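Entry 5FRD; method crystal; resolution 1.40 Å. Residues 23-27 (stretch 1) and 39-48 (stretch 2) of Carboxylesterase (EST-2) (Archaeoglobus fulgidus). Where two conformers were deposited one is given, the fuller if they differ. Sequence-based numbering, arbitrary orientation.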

ATOM      1  N   LYS A  23      -5.299 -10.860  11.701  1.00 15.41           N
ATOM      2  CA  LYS A  23      -6.143 -10.631  10.531  0.60 16.39           C
ATOM      3  C   LYS A  23      -5.865  -9.247   9.938  1.00 14.99           C
ATOM      4  O   LYS A  23      -6.705  -8.355   9.951  1.00 15.51           O
ATOM      5  CB  LYS A  23      -7.622 -10.791  10.893  0.60 18.21           C
ATOM      6  CG  LYS A  23      -7.951 -12.144  11.529  0.60 21.18           C
ATOM      7  CD  LYS A  23      -7.708 -13.283  10.576  0.60 19.62           C
ATOM      8  CE  LYS A  23      -8.187 -14.602  11.132  0.60 22.91           C
ATOM      9  NZ  LYS A  23      -8.048 -15.706  10.153  0.60 21.82           N
ATOM     10  N   VAL A  24      -4.633  -9.119   9.412  1.00 14.05           N
ATOM     11  CA  VAL A  24      -4.110  -7.893   8.808  1.00 13.82           C
ATOM     12  C   VAL A  24      -3.403  -8.315   7.526  1.00 11.99           C
ATOM     13  O   VAL A  24      -2.630  -9.279   7.541  1.00 13.15           O
ATOM     14  CB  VAL A  24      -3.142  -7.129   9.742  1.00 14.22           C
ATOM     15  CG1 VAL A  24      -2.746  -5.788   9.117  1.00 14.10           C
ATOM     16  CG2 VAL A  24      -3.774  -6.876  11.086  1.00 17.28           C
ATOM     17  N   PHE A  25      -3.704  -7.612   6.437  1.00 11.13           N
ATOM     18  CA  PHE A  25      -3.206  -7.928   5.114  1.00 11.33           C
ATOM     19  C   PHE A  25      -2.654  -6.665   4.457  1.00 11.74           C
ATOM     20  O   PHE A  25      -3.413  -5.700   4.243  1.00 12.56           O
ATOM     21  CB  PHE A  25      -4.340  -8.541   4.264  1.00 12.50           C
ATOM     22  CG  PHE A  25      -3.864  -9.163   2.978  1.00 12.16           C
ATOM     23  CD1 PHE A  25      -3.453 -10.493   2.931  1.00 12.59           C
ATOM     24  CD2 PHE A  25      -3.835  -8.426   1.820  1.00 13.58           C
ATOM     25  CE1 PHE A  25      -3.019 -11.042   1.741  1.00 13.64           C
ATOM     26  CE2 PHE A  25      -3.405  -9.003   0.632  1.00 14.33           C
ATOM     27  CZ  PHE A  25      -3.010 -10.307   0.624  1.00 14.08           C
ATOM     28  N   TYR A  26      -1.347  -6.661   4.147  1.00 10.55           N
ATOM     29  CA  TYR A  26      -0.673  -5.466   3.674  1.00  9.94           C
ATOM     30  C   TYR A  26      -0.374  -5.546   2.195  1.00 10.87           C
ATOM     31  O   TYR A  26       0.099  -6.586   1.722  1.00 12.02           O
ATOM     32  CB  TYR A  26       0.673  -5.270   4.392  1.00 10.28           C
ATOM     33  CG  TYR A  26       0.661  -5.300   5.896  1.00 10.94           C
ATOM     34  CD1 TYR A  26       0.762  -6.488   6.574  1.00 11.97           C
ATOM     35  CD2 TYR A  26       0.608  -4.134   6.656  1.00 11.99           C
ATOM     36  CE1 TYR A  26       0.812  -6.547   7.952  1.00 13.38           C
ATOM     37  CE2 TYR A  26       0.609  -4.190   8.040  1.00 11.52           C
ATOM     38  CZ  TYR A  26       0.705  -5.387   8.686  1.00 13.20           C
ATOM     39  OH  TYR A  26       0.732  -5.430  10.077  1.00 14.62           O
ATOM     40  N   ILE A  27      -0.548  -4.424   1.498  1.00 10.55           N
ATOM     41  CA  ILE A  27      -0.331  -4.323   0.060  1.00 10.56           C
ATOM     42  C   ILE A  27       0.626  -3.142  -0.224  1.00 10.55           C
ATOM     43  O   ILE A  27       0.300  -1.976   0.040  1.00 11.71           O
ATOM     44  CB  ILE A  27      -1.638  -4.111  -0.741  1.00 11.88           C
ATOM     45  CG1 ILE A  27      -2.707  -5.099  -0.266  1.00 12.84           C
ATOM     46  CG2 ILE A  27      -1.335  -4.293  -2.216  1.00 13.34           C
ATOM     47  CD1 ILE A  27      -4.041  -4.934  -0.946  1.00 14.43           C
ATOM     48  N   ASN A  39       8.652  -3.845   9.307  1.00 13.13           N
ATOM     49  CA  ASN A  39       8.502  -3.276  10.655  1.00 14.65           C
ATOM     50  C   ASN A  39       7.121  -3.464  11.249  1.00 14.31           C
ATOM     51  O   ASN A  39       6.952  -3.533  12.471  1.00 16.80           O
ATOM     52  CB  ASN A  39       8.843  -1.784  10.664  1.00 14.74           C
ATOM     53  CG  ASN A  39      10.245  -1.506  10.208  1.00 18.35           C
ATOM     54  OD1 ASN A  39      11.209  -1.862  10.894  1.00 20.05           O
ATOM     55  ND2 ASN A  39      10.387  -0.902   9.042  1.00 20.98           N
ATOM     56  N   GLN A  40       6.104  -3.622  10.389  1.00 12.34           N
ATOM     57  CA  GLN A  40       4.756  -3.912  10.821  1.00 12.52           C
ATOM     58  C   GLN A  40       4.547  -5.414  11.042  1.00 12.93           C
ATOM     59  O   GLN A  40       3.925  -5.836  12.015  1.00 13.97           O
ATOM     60  CB  GLN A  40       3.728  -3.401   9.799  1.00 13.02           C
ATOM     61  CG  GLN A  40       3.612  -1.884   9.746  1.00 13.49           C
ATOM     62  CD  GLN A  40       4.864  -1.194   9.237  1.00 13.59           C
ATOM     63  OE1 GLN A  40       5.356  -1.499   8.162  1.00 13.84           O
ATOM     64  NE2 GLN A  40       5.406  -0.196  10.034  1.00 13.95           N
ATOM     65  N   LEU A  41       5.121  -6.217  10.154  1.00 12.38           N
ATOM     66  CA  LEU A  41       4.957  -7.659  10.246  1.00 13.34           C
ATOM     67  C   LEU A  41       5.525  -8.193  11.546  1.00 15.57           C
ATOM     68  O   LEU A  41       4.912  -9.059  12.163  1.00 15.61           O
ATOM     69  CB  LEU A  41       5.591  -8.364   9.059  1.00 13.54           C
ATOM     70  CG  LEU A  41       4.851  -8.152   7.747  1.00 13.46           C
ATOM     71  CD1 LEU A  41       5.773  -8.473   6.596  1.00 15.22           C
ATOM     72  CD2 LEU A  41       3.589  -9.011   7.708  1.00 15.66           C
ATOM     73  N   THR A  42       6.666  -7.659  11.963  1.00 15.02           N
ATOM     74  CA  THR A  42       7.348  -8.129  13.180  1.00 16.66           C
ATOM     75  C   THR A  42       6.666  -7.668  14.455  1.00 20.14           C
ATOM     76  O   THR A  42       6.742  -8.369  15.470  1.00 24.77           O
ATOM     77  CB  THR A  42       8.839  -7.736  13.191  1.00 19.34           C
ATOM     78  OG1 THR A  42       8.943  -6.309  13.094  1.00 20.84           O
ATOM     79  CG2 THR A  42       9.611  -8.414  12.103  1.00 18.59           C
ATOM     80  N   ALA A  43       5.992  -6.531  14.424  1.00 15.31           N
ATOM     81  CA  ALA A  43       5.376  -5.967  15.622  1.00 16.51           C
ATOM     82  C   ALA A  43       3.900  -6.228  15.736  1.00 18.46           C
ATOM     83  O   ALA A  43       3.417  -6.554  16.804  1.00 23.28           O
ATOM     84  CB  ALA A  43       5.648  -4.462  15.693  1.00 18.85           C
ATOM     85  N   ILE A  44       3.178  -6.072  14.639  1.00 17.12           N
ATOM     86  CA  ILE A  44       1.729  -6.189  14.600  0.60 16.85           C
ATOM     87  C   ILE A  44       1.311  -7.567  14.126  1.00 16.58           C
ATOM     88  O   ILE A  44       0.356  -8.125  14.664  1.00 18.21           O
ATOM     89  CB  ILE A  44       1.153  -5.119  13.676  0.60 19.37           C
ATOM     90  CG1 ILE A  44       1.384  -3.766  14.383  0.60 27.65           C
ATOM     91  CG2 ILE A  44      -0.315  -5.354  13.371  0.60 19.92           C
ATOM     92  CD1 ILE A  44       1.071  -2.578  13.543  0.60 26.47           C
ATOM     93  N   GLY A  45       2.044  -8.119  13.163  1.00 14.52           N
ATOM     94  CA  GLY A  45       1.692  -9.414  12.595  1.00 15.79           C
ATOM     95  C   GLY A  45       0.917  -9.286  11.315  1.00 14.37           C
ATOM     96  O   GLY A  45       0.767  -8.198  10.773  1.00 15.30           O
ATOM     97  N   GLY A  46       0.419 -10.424  10.849  1.00 13.00           N
ATOM     98  CA  GLY A  46      -0.352 -10.491   9.621  1.00 14.00           C
ATOM     99  C   GLY A  46       0.451 -11.004   8.441  1.00 12.12           C
ATOM    100  O   GLY A  46       1.528 -11.581   8.592  1.00 13.20           O
ATOM    101  N   TYR A  47      -0.070 -10.752   7.247  1.00 11.35           N
ATOM    102  CA  TYR A  47       0.514 -11.180   5.982  1.00 11.81           C
ATOM    103  C   TYR A  47       0.685 -10.019   5.028  1.00 11.20           C
ATOM    104  O   TYR A  47      -0.241  -9.210   4.882  1.00 11.87           O
ATOM    105  CB  TYR A  47      -0.425 -12.178   5.280  1.00 12.03           C
ATOM    106  CG  TYR A  47      -0.460 -13.578   5.802  1.00 11.82           C
ATOM    107  CD1 TYR A  47      -1.192 -13.875   6.928  1.00 14.56           C
ATOM    108  CD2 TYR A  47       0.222 -14.596   5.166  1.00 14.32           C
ATOM    109  CE1 TYR A  47      -1.267 -15.214   7.407  1.00 15.51           C
ATOM    110  CE2 TYR A  47       0.141 -15.918   5.619  1.00 15.96           C
ATOM    111  CZ  TYR A  47      -0.581 -16.183   6.729  1.00 14.42           C
ATOM    112  OH  TYR A  47      -0.688 -17.502   7.187  1.00 21.18           O
ATOM    113  N   ALA A  48       1.827  -9.960   4.351  1.00 10.34           N
ATOM    114  CA  ALA A  48       2.091  -8.964   3.317  1.00 10.70           C
ATOM    115  C   ALA A  48       2.332  -9.653   1.992  1.00 11.45           C
ATOM    116  O   ALA A  48       3.199 -10.517   1.894  1.00 12.21           O
ATOM    117  CB  ALA A  48       3.296  -8.097   3.675  1.00 11.72           C
TER

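The tyrosine of one strand reaches back along the neighbouring segment to fasten the turn that feeds the partner strand: Tyr26 OH donates a hydrogen bond to Gly45 O at 2.9 Å. The carbonyl lies at the ring edge, near its plane, where a phenol hydroxyl can readily address it. With chi1 at -52° (m), the ring runs past Gly46 toward Gly45 and Ile44, and no other residue of stretch 1 has as much surface covered by stretch 2.

The backbone frame is a short parallel pairing, Phe25 beside Tyr47 and Tyr26 beside Ala48. Tyr47 gives its N to Val24 O (3.0 Å), and its O receives Tyr26 N (2.9 Å); both bonds are nearly straight. One residue thus bonds to the two neighbours of its partner, the usual parallel pattern. Tyr47 O also takes a CA-H...O contact from Phe25 CA at 3.2 Å.

Side chains alternate across the sheet. On one face Phe25 CD1 meets Tyr47 CB at 4.2 Å; on the other Tyr26 CB lies 3.9 Å from Ala48 CB, a small partner beside a large ring. Farther along that ring, Tyr26 CE1 packs 3.7 Å from Leu41 CD2, and Tyr26 OH comes within 3.5 Å of Ile44 CG2 and 3.6 Å of Gln40 CB, so the buried hydroxyl has carbon beside it as well as its acceptor.

Before the strand, the backbone of Ile44 and Gly45 bonds back to Gln40 O, with N...O distances of 2.7 Å from Ile44 N and 3.2 Å from Gly45 N. Gly45 then leaves helical geometry with positive phi. The backbone angles at Gly45 and Gly46 each call for glycine, and Gly46 has a second reason: an ideal CB there would sit 2.5 Å from Val24 O, a clash, and tightly against Tyr26 CE1 at 3.4 Å. The rule at Gly46 is bare backbone where a side chain would meet both the partner carbonyl and the tyrosine ring.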